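Local coordinates for F420-dependent methylenetetrahydromethanopterin dehydrogenase (Methanopyrus kandleri, PDB 1QV9) that catalyses the reversible, coenzyme F420-dependent reduction of methenyl-tetrahydromethanopterin to methylene-tetrahydromethanopterin in methanogenesis from CO2, at the interface of chains A and B. Numbering follows the deposited sequence. Chains: chain A/B, F420-dependent methylenetetrahydromethanopterin dehydrogenase.

The interface of chains A and B. Residues chain A 256-257, 259; chain B 196, 198, 254, 257-258.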
loop_
_atom_site.group_PDB
_atom_site.type_symbol
_atom_site.label_atom_id
_atom_site.label_comp_id
_atom_site.label_asym_id
_atom_site.label_seq_id
_atom_site.Cartn_x
_atom_site.Cartn_y
_atom_site.Cartn_z
ATOM N N LYS A 256 -9.601 -13.031 5.667
ATOM C CA LYS A 256 -9.864 -13.567 4.324
ATOM C C LYS A 256 -8.770 -14.568 3.920
ATOM O O LYS A 256 -9.066 -15.606 3.286
ATOM C CB LYS A 256 -9.931 -12.450 3.265
ATOM C CG LYS A 256 -11.179 -11.569 3.388
ATOM C CD LYS A 256 -11.157 -10.482 2.311
ATOM C CE LYS A 256 -12.312 -9.538 2.472
ATOM N NZ LYS A 256 -12.187 -8.407 1.454
ATOM N N SER A 257 -7.513 -14.295 4.252
ATOM C CA SER A 257 -6.435 -15.206 3.873
ATOM C C SER A 257 -6.615 -16.580 4.481
ATOM O O SER A 257 -6.145 -17.582 3.913
ATOM C CB SER A 257 -5.064 -14.627 4.252
ATOM O OG SER A 257 -4.794 -14.754 5.628
ATOM N N ASP A 259 -9.659 -17.825 5.090
ATOM C CA ASP A 259 -11.049 -18.185 4.777
ATOM C C ASP A 259 -11.790 -18.389 6.098
ATOM O O ASP A 259 -12.453 -19.394 6.361
ATOM C CB ASP A 259 -11.148 -19.434 3.873
ATOM C CG ASP A 259 -12.586 -19.699 3.431
ATOM O OD1 ASP A 259 -13.432 -18.772 3.487
ATOM O OD2 ASP A 259 -12.884 -20.852 2.999
ATOM N N ASN B 196 -7.944 -20.242 -2.428
ATOM C CA ASN B 196 -8.597 -19.308 -1.492
ATOM C C ASN B 196 -9.803 -18.642 -2.185
ATOM O O ASN B 196 -9.677 -18.081 -3.280
ATOM C CB ASN B 196 -7.561 -18.257 -1.048
ATOM C CG ASN B 196 -8.119 -17.317 0.017
ATOM O OD1 ASN B 196 -7.906 -17.504 1.228
ATOM N ND2 ASN B 196 -8.858 -16.335 -0.424
ATOM N N TYR B 198 -11.491 -15.899 -1.481
ATOM C CA TYR B 198 -11.395 -14.451 -1.664
ATOM C C TYR B 198 -10.426 -14.136 -2.780
ATOM O O TYR B 198 -10.593 -13.098 -3.421
ATOM C CB TYR B 198 -10.992 -13.778 -0.352
ATOM C CG TYR B 198 -12.064 -13.957 0.699
ATOM C CD1 TYR B 198 -13.227 -13.176 0.681
ATOM C CD2 TYR B 198 -11.969 -14.978 1.671
ATOM C CE1 TYR B 198 -14.274 -13.393 1.600
ATOM C CE2 TYR B 198 -13.002 -15.210 2.582
ATOM C CZ TYR B 198 -14.158 -14.410 2.552
ATOM O OH TYR B 198 -15.139 -14.628 3.457
ATOM N N LEU B 254 -2.788 -13.766 -1.964
ATOM C CA LEU B 254 -3.569 -14.612 -1.075
ATOM C C LEU B 254 -3.193 -16.067 -1.342
ATOM O O LEU B 254 -3.055 -16.841 -0.393
ATOM C CB LEU B 254 -5.068 -14.423 -1.307
ATOM C CG LEU B 254 -5.628 -13.152 -0.687
ATOM C CD1 LEU B 254 -7.071 -12.990 -1.129
ATOM C CD2 LEU B 254 -5.545 -13.211 0.840
ATOM N N SER B 257 -0.060 -16.764 0.421
ATOM C CA SER B 257 -0.178 -16.935 1.873
ATOM C C SER B 257 -0.635 -18.340 2.268
ATOM O O SER B 257 -0.326 -18.817 3.349
ATOM C CB SER B 257 -1.118 -15.866 2.468
ATOM O OG SER B 257 -2.460 -16.151 2.202
ATOM N N ASN B 258 -1.316 -19.002 1.345
ATOM C CA ASN B 258 -1.836 -20.359 1.585
ATOM C C ASN B 258 -0.927 -21.412 0.928
ATOM O O ASN B 258 -1.274 -22.616 0.920
ATOM C CB ASN B 258 -3.218 -20.470 0.961
ATOM C CG ASN B 258 -4.285 -19.835 1.802
ATOM O OD1 ASN B 258 -4.725 -20.414 2.799
ATOM N ND2 ASN B 258 -4.704 -18.662 1.426
HETATM O O HOH W 1 -14.435 -16.766 5.054
#
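A:Lys256 lays the aliphatic part of its side chain across one face of the phenol ring of B:Tyr198, the two side chains crossing at about a right angle. CB of A:Lys256 starts over the edge carbon CD2 of B:Tyr198, 3.6 Å away. CG of A:Lys256 comes next and sits over the centre of the B:Tyr198 ring, 3.7 Å from its centroid, in a CH-pi contact. CD of A:Lys256 then moves towards the opposite edge, 3.8 Å from CD1 of B:Tyr198, and CE skirts the same carbon. Extended from chi2 (179°) to the tip, the chain carries the NZ amine past the rim of the ring, and the methylenes make the contact. At the far end of the same ring, a water lies at the edge, in plane, hydrogen-bonded to the phenol OH of B:Tyr198 at 2.8 Å. This water is also hydrogen-bonded to the carboxylate OD1 of A:Asp259, bridging the two chains, while the carboxylate plane stands 72° from that of the ring.

Beside this CH-pi contact, the last turn of helix 227-257 of chain A meets the corresponding helix end of chain B. The side-chain amide ND2 of B:Asn258 donates to the carbonyl O of A:Ser257 at 3.1 Å, in the carbonyl plane. The same amide nitrogen donates to the carbonyl O of B:Leu254 from above its plane. The bond to B:Leu254 O should steady the amide that reaches across, while B:Ser257 OG shares the same acceptor. A:Ser257 CB packs against the methyl CD2 of B:Leu254 at 3.7 Å. The modelled amide oxygen OD1 of B:Asn196 faces the carbonyl O of A:Lys256, a pairing of two acceptors that makes this amide's orientation doubtful.

The enzyme is a homohexamer built as a trimer of dimers, and this small patch joins two subunits at their helix ends, probably contributing to that assembly.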